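Local structure of C381 turret protein (Sulfolobus turreted icosahedral virus, 4IND) at residues E146-E150 with R172-Y178; E77-R83 with I118-K124; F100-M106 with N166-F171. The protein probably forms, as a pentamer of chains that each carry three jelly-roll domains, part of the turrets projecting from the viral capsid. All blocks are in the same frame, centred on the assembly; numbering follows the deposited sequence. Where two conformers were deposited one is given.

Contact 1. Residues E146-E150 with R172-Y178; sequences ERVFE and RLRKGTY. With 2HP (dihydrogenphosphate ion), chain U.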
loop_
_atom_site.group_PDB
_atom_site.type_symbol
_atom_site.label_atom_id
_atom_site.label_comp_id
_atom_site.label_asym_id
_atom_site.label_seq_id
_atom_site.Cartn_x
_atom_site.Cartn_y
_atom_site.Cartn_z
ATOM N N GLU A 146 -11.422 19.284 -3.903
ATOM C CA GLU A 146 -10.350 18.280 -3.907
ATOM C C GLU A 146 -10.751 17.120 -3.013
ATOM O O GLU A 146 -11.359 17.319 -1.971
ATOM C CB GLU A 146 -8.998 18.887 -3.463
ATOM C CG GLU A 146 -8.884 19.124 -1.961
ATOM C CD GLU A 146 -7.436 19.054 -1.431
ATOM O OE1 GLU A 146 -6.554 19.794 -1.939
ATOM O OE2 GLU A 146 -7.193 18.272 -0.478
ATOM N N ARG A 147 -10.414 15.907 -3.427
ATOM C CA ARG A 147 -10.691 14.737 -2.614
ATOM C C ARG A 147 -9.648 14.658 -1.490
ATOM O O ARG A 147 -8.453 14.781 -1.729
ATOM C CB ARG A 147 -10.660 13.474 -3.492
ATOM C CG ARG A 147 -11.799 13.462 -4.541
ATOM C CD ARG A 147 -11.857 12.140 -5.285
ATOM N NE ARG A 147 -12.011 11.048 -4.337
ATOM C CZ ARG A 147 -11.982 9.767 -4.663
ATOM N NH1 ARG A 147 -11.808 9.414 -5.929
ATOM N NH2 ARG A 147 -12.116 8.842 -3.717
ATOM N N VAL A 148 -10.105 14.472 -0.265
ATOM C CA VAL A 148 -9.172 14.347 0.874
ATOM C C VAL A 148 -8.859 12.874 1.122
ATOM O O VAL A 148 -9.576 12.009 0.664
ATOM C CB VAL A 148 -9.771 14.980 2.134
ATOM C CG1 VAL A 148 -10.036 16.445 1.901
ATOM C CG2 VAL A 148 -11.072 14.297 2.508
ATOM N N PHE A 149 -7.791 12.565 1.833
ATOM C CA PHE A 149 -7.464 11.166 2.050
ATOM C C PHE A 149 -6.921 10.587 0.752
ATOM O O PHE A 149 -6.832 9.373 0.584
ATOM C CB PHE A 149 -8.698 10.394 2.547
ATOM C CG PHE A 149 -9.303 10.982 3.797
ATOM C CD1 PHE A 149 -8.494 11.281 4.899
ATOM C CD2 PHE A 149 -10.650 11.280 3.862
ATOM C CE1 PHE A 149 -9.037 11.861 6.039
ATOM C CE2 PHE A 149 -11.204 11.846 5.011
ATOM C CZ PHE A 149 -10.385 12.133 6.100
ATOM N N GLU A 150 -6.593 11.475 -0.179
ATOM C CA GLU A 150 -5.759 11.120 -1.322
ATOM C C GLU A 150 -4.386 11.664 -0.990
ATOM O O GLU A 150 -4.265 12.784 -0.492
ATOM C CB GLU A 150 -6.236 11.816 -2.595
ATOM C CG GLU A 150 -7.713 11.679 -2.890
ATOM C CD GLU A 150 -8.048 10.377 -3.581
ATOM O OE1 GLU A 150 -8.188 9.356 -2.872
ATOM O OE2 GLU A 150 -8.166 10.377 -4.828
ATOM N N ARG A 172 -17.962 10.712 4.632
ATOM C CA ARG A 172 -17.740 9.280 4.415
ATOM C C ARG A 172 -16.271 8.991 4.638
ATOM O O ARG A 172 -15.419 9.707 4.124
ATOM C CB ARG A 172 -18.104 8.881 2.971
ATOM C CG ARG A 172 -17.878 7.410 2.690
ATOM C CD ARG A 172 -17.534 7.087 1.238
ATOM N NE ARG A 172 -16.198 7.552 0.859
ATOM C CZ ARG A 172 -15.700 7.408 -0.370
ATOM N NH1 ARG A 172 -16.433 6.831 -1.324
ATOM N NH2 ARG A 172 -14.484 7.851 -0.670
ATOM N N LEU A 173 -15.967 7.946 5.402
ATOM C CA LEU A 173 -14.580 7.517 5.586
ATOM C C LEU A 173 -14.433 6.098 5.086
ATOM O O LEU A 173 -15.225 5.233 5.458
ATOM C CB LEU A 173 -14.191 7.560 7.062
ATOM C CG LEU A 173 -14.307 8.907 7.757
ATOM C CD1 LEU A 173 -13.890 8.771 9.222
ATOM C CD2 LEU A 173 -13.436 9.941 7.052
ATOM N N ARG A 174 -13.430 5.838 4.256
ATOM C CA ARG A 174 -13.220 4.468 3.803
ATOM C C ARG A 174 -12.475 3.748 4.918
ATOM O O ARG A 174 -12.098 4.368 5.905
ATOM C CB ARG A 174 -12.397 4.453 2.528
ATOM C CG ARG A 174 -11.053 5.123 2.720
ATOM C CD ARG A 174 -10.068 4.687 1.671
ATOM N NE ARG A 174 -8.795 5.360 1.863
ATOM C CZ ARG A 174 -8.451 6.511 1.291
ATOM N NH1 ARG A 174 -9.283 7.141 0.461
ATOM N NH2 ARG A 174 -7.257 7.029 1.554
ATOM N N LYS A 175 -12.238 2.459 4.750
ATOM C CA LYS A 175 -11.622 1.658 5.807
ATOM C C LYS A 175 -10.339 2.280 6.329
ATOM O O LYS A 175 -9.526 2.831 5.581
ATOM C CB LYS A 175 -11.359 0.218 5.335
ATOM C CG LYS A 175 -10.288 0.078 4.257
ATOM C CD LYS A 175 -10.261 -1.358 3.694
ATOM C CE LYS A 175 -9.114 -1.566 2.711
ATOM N NZ LYS A 175 -7.794 -1.545 3.419
ATOM N N GLY A 176 -10.156 2.185 7.639
ATOM C CA GLY A 176 -8.991 2.764 8.290
ATOM C C GLY A 176 -9.334 3.124 9.720
ATOM O O GLY A 176 -10.461 2.926 10.157
ATOM N N THR A 177 -8.353 3.615 10.466
ATOM C CA THR A 177 -8.627 4.207 11.761
ATOM C C THR A 177 -8.322 5.684 11.651
ATOM O O THR A 177 -7.336 6.076 11.018
ATOM C CB THR A 177 -7.761 3.551 12.855
ATOM O OG1 THR A 177 -8.075 2.152 12.920
ATOM C CG2 THR A 177 -8.029 4.203 14.219
ATOM N N TYR A 178 -9.185 6.512 12.232
ATOM C CA TYR A 178 -9.059 7.951 12.096
ATOM C C TYR A 178 -9.095 8.685 13.414
ATOM O O TYR A 178 -9.792 8.288 14.346
ATOM C CB TYR A 178 -10.205 8.484 11.256
ATOM C CG TYR A 178 -10.255 7.943 9.849
ATOM C CD1 TYR A 178 -9.766 8.684 8.783
ATOM C CD2 TYR A 178 -10.793 6.693 9.585
ATOM C CE1 TYR A 178 -9.827 8.200 7.472
ATOM C CE2 TYR A 178 -10.861 6.197 8.276
ATOM C CZ TYR A 178 -10.369 6.947 7.238
ATOM O OH TYR A 178 -10.444 6.476 5.943
HETATM P P 2HP U . -11.677 10.561 -0.460
HETATM O O1 2HP U . -12.093 9.581 0.608
HETATM O O2 2HP U . -12.807 10.413 -1.431
HETATM O O3 2HP U . -10.315 10.098 -1.067
HETATM O O4 2HP U . -11.632 12.047 0.017
#
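Phe-149 offers one face of its ring to the CE1 edge of Tyr-178, a T-shaped pair with centroids 5.5 Å apart and planes turned by 75°. The far end of the same ring is packed by Leu-173, whose CD2 lies 3.6 Å from Phe-149 CE2. Large apolar groups suit this buried junction. Tyr-178 is more than a ring here: its OH donates to Arg-174 O over 2.7 Å from above the carbonyl plane, a bond within its own segment. The Arg-174 chain leaves CB with CG between its backbone N and carbonyl carbon (chi1 58°) and then runs extended, which carries NH2 to Phe-149 O at 2.6 Å. That bond is nearly straight (168°) and lies in both the guanidinium and the carbonyl plane; NH1 adds a weak second one. Beside it sits the dihydrogenphosphate ion, though an implausibly tight fit against Val-148 O leaves its exact position uncertain. Arg-147 grips the ion's O2 with two donors, NE at 3.1 Å and NH2 at 2.9 Å, while Arg-172 NH2 reaches O1 at 3.2 Å. The anion probably offsets the charge of these converging arginines, and Glu-125 takes Arg-172 NH1 in a salt bridge. The contact lies at the end of strand 138-147: Phe-149 touches Leu-79 of strand 78-88 and Val-259 of strand 253-262, while Tyr-178 leans on Ile-232 of strand 221-232.

Contact 2. Residues E77-R83 with I118-K124; sequences EGLYLIR and IYDIFTK. With 2HP (dihydrogenphosphate ion), chain U.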
loop_
_atom_site.group_PDB
_atom_site.type_symbol
_atom_site.label_atom_id
_atom_site.label_comp_id
_atom_site.label_asym_id
_atom_site.label_seq_id
_atom_site.Cartn_x
_atom_site.Cartn_y
_atom_site.Cartn_z
ATOM N N GLU A 77 -16.912 10.185 -7.677
ATOM C CA GLU A 77 -17.388 9.923 -6.327
ATOM C C GLU A 77 -16.263 10.055 -5.288
ATOM O O GLU A 77 -15.092 9.824 -5.581
ATOM C CB GLU A 77 -18.093 8.562 -6.248
ATOM C CG GLU A 77 -19.462 8.582 -6.944
ATOM C CD GLU A 77 -20.355 7.388 -6.599
ATOM O OE1 GLU A 77 -19.803 6.297 -6.328
ATOM O OE2 GLU A 77 -21.612 7.538 -6.610
ATOM N N GLY A 78 -16.623 10.431 -4.075
ATOM C CA GLY A 78 -15.634 10.492 -3.003
ATOM C C GLY A 78 -15.971 11.618 -2.060
ATOM O O GLY A 78 -17.037 12.212 -2.166
ATOM N N LEU A 79 -15.074 11.876 -1.113
ATOM C CA LEU A 79 -15.281 12.908 -0.097
ATOM C C LEU A 79 -14.437 14.115 -0.457
ATOM O O LEU A 79 -13.229 14.015 -0.576
ATOM C CB LEU A 79 -14.871 12.371 1.283
ATOM C CG LEU A 79 -14.957 13.444 2.393
ATOM C CD1 LEU A 79 -16.399 13.926 2.546
ATOM C CD2 LEU A 79 -14.410 12.895 3.699
ATOM N N TYR A 80 -15.085 15.262 -0.647
ATOM C CA TYR A 80 -14.402 16.466 -1.099
ATOM C C TYR A 80 -14.270 17.478 0.001
ATOM O O TYR A 80 -15.194 17.681 0.784
ATOM C CB TYR A 80 -15.188 17.142 -2.245
ATOM C CG TYR A 80 -15.080 16.379 -3.547
ATOM C CD1 TYR A 80 -14.098 16.687 -4.483
ATOM C CD2 TYR A 80 -15.958 15.353 -3.842
ATOM C CE1 TYR A 80 -13.988 15.978 -5.663
ATOM C CE2 TYR A 80 -15.848 14.637 -5.010
ATOM C CZ TYR A 80 -14.869 14.958 -5.924
ATOM O OH TYR A 80 -14.763 14.255 -7.110
ATOM N N LEU A 81 -13.108 18.119 0.032
ATOM C CA LEU A 81 -12.907 19.327 0.789
ATOM C C LEU A 81 -13.070 20.447 -0.212
ATOM O O LEU A 81 -12.389 20.475 -1.247
ATOM C CB LEU A 81 -11.491 19.386 1.374
ATOM C CG LEU A 81 -11.196 20.763 1.986
ATOM C CD1 LEU A 81 -11.818 20.834 3.375
ATOM C CD2 LEU A 81 -9.692 21.083 2.018
ATOM N N ILE A 82 -13.970 21.370 0.097
ATOM C CA ILE A 82 -14.197 22.529 -0.762
ATOM C C ILE A 82 -13.560 23.746 -0.096
ATOM O O ILE A 82 -13.732 23.969 1.112
ATOM C CB ILE A 82 -15.687 22.754 -0.958
ATOM C CG1 ILE A 82 -16.238 21.676 -1.900
ATOM C CG2 ILE A 82 -15.972 24.153 -1.496
ATOM C CD1 ILE A 82 -17.734 21.652 -1.986
ATOM N N ARG A 83 -12.799 24.512 -0.874
ATOM C CA ARG A 83 -12.297 25.799 -0.412
ATOM C C ARG A 83 -12.818 26.883 -1.345
ATOM O O ARG A 83 -12.663 26.799 -2.567
ATOM C CB ARG A 83 -10.771 25.799 -0.338
ATOM C CG ARG A 83 -10.206 24.946 0.831
ATOM C CD ARG A 83 -8.724 24.719 0.674
ATOM N NE ARG A 83 -8.439 23.905 -0.502
ATOM C CZ ARG A 83 -7.271 23.882 -1.134
ATOM N NH1 ARG A 83 -6.265 24.631 -0.705
ATOM N NH2 ARG A 83 -7.118 23.111 -2.198
ATOM N N ILE A 118 -13.564 30.062 2.930
ATOM C CA ILE A 118 -14.704 29.237 3.311
ATOM C C ILE A 118 -14.320 27.778 3.096
ATOM O O ILE A 118 -14.022 27.387 1.972
ATOM C CB ILE A 118 -15.936 29.568 2.422
ATOM C CG1 ILE A 118 -16.420 31.008 2.699
ATOM C CG2 ILE A 118 -17.064 28.587 2.668
ATOM C CD1 ILE A 118 -17.485 31.490 1.724
ATOM N N TYR A 119 -14.333 26.969 4.158
ATOM C CA TYR A 119 -14.084 25.536 4.005
ATOM C C TYR A 119 -15.412 24.821 4.027
ATOM O O TYR A 119 -16.300 25.170 4.808
ATOM C CB TYR A 119 -13.213 24.995 5.158
ATOM C CG TYR A 119 -11.857 25.632 5.234
ATOM C CD1 TYR A 119 -10.730 25.004 4.707
ATOM C CD2 TYR A 119 -11.699 26.868 5.826
ATOM C CE1 TYR A 119 -9.472 25.605 4.780
ATOM C CE2 TYR A 119 -10.462 27.461 5.905
ATOM C CZ TYR A 119 -9.356 26.838 5.373
ATOM O OH TYR A 119 -8.130 27.481 5.465
ATOM N N ASP A 120 -15.550 23.792 3.199
ATOM C CA ASP A 120 -16.780 23.020 3.215
ATOM C C ASP A 120 -16.475 21.565 2.925
ATOM O O ASP A 120 -15.372 21.212 2.469
ATOM C CB ASP A 120 -17.770 23.578 2.185
ATOM C CG ASP A 120 -19.210 23.444 2.633
ATOM O OD1 ASP A 120 -19.493 22.540 3.450
ATOM O OD2 ASP A 120 -20.074 24.252 2.191
ATOM N N ILE A 121 -17.446 20.709 3.204
ATOM C CA ILE A 121 -17.232 19.280 3.033
ATOM C C ILE A 121 -18.395 18.740 2.217
ATOM O O ILE A 121 -19.554 19.106 2.455
ATOM C CB ILE A 121 -17.141 18.579 4.376
ATOM C CG1 ILE A 121 -15.931 19.111 5.154
ATOM C CG2 ILE A 121 -17.050 17.061 4.173
ATOM C CD1 ILE A 121 -15.883 18.675 6.607
ATOM N N PHE A 122 -18.097 17.883 1.246
ATOM C CA PHE A 122 -19.138 17.405 0.332
ATOM C C PHE A 122 -18.879 15.965 -0.022
ATOM O O PHE A 122 -17.846 15.643 -0.605
ATOM C CB PHE A 122 -19.172 18.280 -0.926
ATOM C CG PHE A 122 -20.136 17.795 -2.004
ATOM C CD1 PHE A 122 -21.462 17.510 -1.709
ATOM C CD2 PHE A 122 -19.715 17.687 -3.308
ATOM C CE1 PHE A 122 -22.352 17.084 -2.705
ATOM C CE2 PHE A 122 -20.586 17.261 -4.322
ATOM C CZ PHE A 122 -21.911 16.969 -4.014
ATOM N N THR A 123 -19.817 15.086 0.332
ATOM C CA THR A 123 -19.691 13.684 -0.048
ATOM C C THR A 123 -20.413 13.458 -1.355
ATOM O O THR A 123 -21.631 13.537 -1.406
ATOM C CB THR A 123 -20.301 12.756 1.016
ATOM O OG1 THR A 123 -19.626 12.978 2.260
ATOM C CG2 THR A 123 -20.128 11.285 0.610
ATOM N N LYS A 124 -19.667 13.169 -2.417
ATOM C CA LYS A 124 -20.307 12.800 -3.677
ATOM C C LYS A 124 -20.604 11.301 -3.692
ATOM O O LYS A 124 -19.778 10.475 -4.094
ATOM C CB LYS A 124 -19.465 13.227 -4.891
ATOM C CG LYS A 124 -20.162 12.956 -6.227
ATOM C CD LYS A 124 -21.379 13.892 -6.347
ATOM C CE LYS A 124 -22.332 13.447 -7.450
ATOM N NZ LYS A 124 -23.550 14.332 -7.478
HETATM P P 2HP U . -11.677 10.561 -0.460
HETATM O O1 2HP U . -12.093 9.581 0.608
HETATM O O2 2HP U . -12.807 10.413 -1.431
HETATM O O3 2HP U . -10.315 10.098 -1.067
HETATM O O4 2HP U . -11.632 12.047 0.017
#
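Tyr-80 runs past Phe-122 O toward the side chain of Lys-124. Its CB lies 3.5 Å from Phe-122 O, and the ring then turns that oxygen's way edge-on, with CD2 at 3.8 Å. Farther out, CE2 meets Lys-124 CB at 3.9 Å, and the terminal OH bonds to Gln-76 O just before the strand. A tyrosine suits this line, apolar along its length and polar at its tip. The main chains form regular antiparallel pairing, the strand directions 159° apart, with paired backbone bonds at Gly-78 and Lys-124, Tyr-80 and Phe-122, and Ile-82 and Asp-120. Next along the Tyr-80 face, Ile-82 stretches its CD1 to 3.8 Å from Phe-122 CB. Asp-120 stands beside Ile-82, yet its carboxylate turns off to accept from Ile-121 N, Phe-100 N, Phe-99 N and the Tyr-130 hydroxyl, donors that would stabilise a buried, probably ionised carboxylate. On the other face Leu-79, with CG trans to N (chi1 175°), brings CD1 against both Ile-121 CG2 (3.6 Å) and Thr-123 OG1 (3.4 Å). Leu-79 also uses its N-H: it donates to O2 of the dihydrogenphosphate ion over 2.7 Å, almost straight at 168°. Gly-78, bare of a side chain, lets that oxygen come to 3.2 Å from its CA. In the four-stranded sheet, strand 114-124 is the outermost within this chain and strand 78-88 lies between it and strand 138-147. Tyr-80 and Ile-82 also touch Leu-145 of the adjoining strand 138-147, while Tyr-119 and Ile-121 pack on strand 155-163.

Contact 3. Residues F100-M106 with N166-F171; sequences FNNNNTM and NGYISF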
loop_
_atom_site.group_PDB
_atom_site.type_symbol
_atom_site.label_atom_id
_atom_site.label_comp_id
_atom_site.label_asym_id
_atom_site.label_seq_id
_atom_site.Cartn_x
_atom_site.Cartn_y
_atom_site.Cartn_z
ATOM N N PHE A 100 -21.546 21.175 4.618
ATOM C CA PHE A 100 -21.131 20.109 5.534
ATOM C C PHE A 100 -22.030 18.878 5.389
ATOM O O PHE A 100 -22.240 18.147 6.347
ATOM C CB PHE A 100 -21.193 20.610 6.996
ATOM C CG PHE A 100 -20.070 21.561 7.394
ATOM C CD1 PHE A 100 -18.867 21.571 6.723
ATOM C CD2 PHE A 100 -20.233 22.429 8.469
ATOM C CE1 PHE A 100 -17.850 22.429 7.093
ATOM C CE2 PHE A 100 -19.223 23.294 8.846
ATOM C CZ PHE A 100 -18.031 23.300 8.156
ATOM N N ASN A 101 -22.579 18.689 4.190
ATOM C CA ASN A 101 -23.501 17.599 3.870
ATOM C C ASN A 101 -24.872 17.704 4.520
ATOM O O ASN A 101 -25.882 17.460 3.863
ATOM C CB ASN A 101 -22.878 16.204 4.113
ATOM C CG ASN A 101 -21.823 15.863 3.088
ATOM O OD1 ASN A 101 -22.062 15.990 1.879
ATOM N ND2 ASN A 101 -20.638 15.450 3.554
ATOM N N ASN A 102 -24.894 18.072 5.806
ATOM C CA ASN A 102 -26.127 18.076 6.582
ATOM C C ASN A 102 -26.339 19.306 7.471
ATOM O O ASN A 102 -27.241 19.314 8.286
ATOM C CB ASN A 102 -26.228 16.807 7.441
ATOM C CG ASN A 102 -26.511 15.557 6.616
ATOM O OD1 ASN A 102 -25.646 14.703 6.447
ATOM N ND2 ASN A 102 -27.727 15.443 6.115
ATOM N N ASN A 103 -25.520 20.341 7.319
ATOM C CA ASN A 103 -25.638 21.508 8.188
ATOM C C ASN A 103 -26.573 22.540 7.583
ATOM O O ASN A 103 -26.562 22.756 6.365
ATOM C CB ASN A 103 -24.285 22.187 8.388
ATOM C CG ASN A 103 -24.414 23.492 9.163
ATOM O OD1 ASN A 103 -24.948 23.510 10.279
ATOM N ND2 ASN A 103 -23.940 24.589 8.576
ATOM N N ASN A 104 -27.361 23.193 8.424
ATOM C CA ASN A 104 -28.036 24.415 7.997
ATOM C C ASN A 104 -28.181 25.438 9.112
ATOM O O ASN A 104 -29.036 26.330 9.036
ATOM C CB ASN A 104 -29.391 24.107 7.371
ATOM C CG ASN A 104 -30.291 23.336 8.290
ATOM O OD1 ASN A 104 -30.248 23.493 9.512
ATOM N ND2 ASN A 104 -31.106 22.472 7.712
ATOM N N THR A 105 -27.365 25.305 10.160
ATOM C CA THR A 105 -27.403 26.267 11.271
ATOM C C THR A 105 -26.033 26.862 11.605
ATOM O O THR A 105 -25.948 28.024 11.977
ATOM C CB THR A 105 -27.999 25.668 12.547
ATOM O OG1 THR A 105 -27.318 24.443 12.848
ATOM C CG2 THR A 105 -29.489 25.397 12.386
ATOM N N MET A 106 -24.972 26.076 11.485
ATOM C CA MET A 106 -23.649 26.563 11.874
ATOM C C MET A 106 -23.112 27.505 10.814
ATOM O O MET A 106 -23.376 27.330 9.625
ATOM C CB MET A 106 -22.687 25.385 12.131
ATOM C CG MET A 106 -23.167 24.498 13.271
ATOM S SD MET A 106 -22.006 23.207 13.760
ATOM C CE MET A 106 -21.764 22.414 12.189
ATOM N N ASN A 166 -26.804 23.731 17.984
ATOM C CA ASN A 166 -27.161 22.696 17.021
ATOM C C ASN A 166 -26.287 22.776 15.791
ATOM O O ASN A 166 -25.489 23.707 15.654
ATOM C CB ASN A 166 -28.649 22.741 16.671
ATOM C CG ASN A 166 -29.091 24.108 16.249
ATOM O OD1 ASN A 166 -28.363 24.807 15.545
ATOM N ND2 ASN A 166 -30.280 24.516 16.688
ATOM N N GLY A 167 -26.414 21.783 14.917
ATOM C CA GLY A 167 -25.612 21.726 13.709
ATOM C C GLY A 167 -25.149 20.295 13.467
ATOM O O GLY A 167 -25.075 19.477 14.398
ATOM N N TYR A 168 -24.828 19.998 12.215
ATOM C CA TYR A 168 -24.378 18.670 11.830
ATOM C C TYR A 168 -23.253 18.790 10.843
ATOM O O TYR A 168 -23.229 19.710 10.034
ATOM C CB TYR A 168 -25.516 17.903 11.139
ATOM C CG TYR A 168 -26.724 17.659 12.005
ATOM C CD1 TYR A 168 -26.747 16.633 12.927
ATOM C CD2 TYR A 168 -27.849 18.467 11.889
ATOM C CE1 TYR A 168 -27.855 16.415 13.723
ATOM C CE2 TYR A 168 -28.961 18.257 12.672
ATOM C CZ TYR A 168 -28.955 17.231 13.591
ATOM O OH TYR A 168 -30.058 17.014 14.373
ATOM N N ILE A 169 -22.329 17.838 10.898
ATOM C CA ILE A 169 -21.355 17.667 9.831
ATOM C C ILE A 169 -21.323 16.166 9.544
ATOM O O ILE A 169 -21.225 15.371 10.456
ATOM C CB ILE A 169 -19.961 18.151 10.247
ATOM C CG1 ILE A 169 -20.029 19.604 10.720
ATOM C CG2 ILE A 169 -18.972 18.013 9.079
ATOM C CD1 ILE A 169 -18.696 20.180 11.185
ATOM N N SER A 170 -21.471 15.778 8.282
ATOM C CA SER A 170 -21.342 14.362 7.932
ATOM C C SER A 170 -20.224 14.187 6.919
ATOM O O SER A 170 -19.947 15.091 6.140
ATOM C CB SER A 170 -22.642 13.834 7.321
ATOM O OG SER A 170 -23.696 13.895 8.253
ATOM N N PHE A 171 -19.607 13.009 6.907
ATOM C CA PHE A 171 -18.615 12.692 5.884
ATOM C C PHE A 171 -18.458 11.178 5.770
ATOM O O PHE A 171 -18.816 10.450 6.685
ATOM C CB PHE A 171 -17.278 13.398 6.172
ATOM C CG PHE A 171 -16.874 13.389 7.618
ATOM C CD1 PHE A 171 -16.161 12.325 8.155
ATOM C CD2 PHE A 171 -17.191 14.453 8.441
ATOM C CE1 PHE A 171 -15.785 12.316 9.493
ATOM C CE2 PHE A 171 -16.815 14.454 9.782
ATOM C CZ PHE A 171 -16.111 13.383 10.311
#
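A chi1 of -75° in Phe-100 and one of -55° in Ile-169 set CG and CG1 beside their own backbone nitrogens, and the two side chains run alongside each other. Ile-169 CD1 comes to rest over one face of the ring, 4.1 Å from its centroid, a CH-pi contact. Met-106 arrives at about a right angle: a bend at chi3 (-55°) swings CE to 3.6 Å from Ile-169 CG1, a reach that suits its flexible chain. Gly-167, lacking a side chain, lets Met-106 CG pass 3.7 Å from its CA. Hydrogen bonds hold the two segments at both ends. Asn-101 ND2 gives a straight bond of 2.7 Å to Ser-170 O from above the carbonyl plane, and Ser-170 N donates to Phe-100 O at 3.2 Å. At the other end Thr-105 OG1 donates to Asn-166 OD1 over 2.9 Å. Asn-103 shapes the loop itself, its OD1 accepting from the N of Thr-105 and of Met-106 in an Asx turn and motif. Tyr-168 N and O are buried without a partner in the model. The loop between strands 94-96 and 108-110 thus covers strand 168-172, whose backbone pairs with strand 238-243, while Phe-100 and Met-106 reach Ile-161 of strand 155-163.

In the fold
From the N terminus, strand 78-88 opens contact 2, which closes at strand 114-124 across 34 intervening residues. The loop so formed contains residues 100-106, whose partner lies beyond it in the chain: contact 3 is completed only at 166-171, so it crosses contact 2. Contact 1 opens at 146-150, after contact 2 has closed, so those two stand in series. Its partner, 172-178, directly follows the second segment of contact 3, and contacts 1 and 3 therefore cross as well. Contact 2 pairs two neighbouring strands of a sheet within the first domain, while contacts 1 and 3 join the first domain to the second. The bound ion touches contacts 1 and 2.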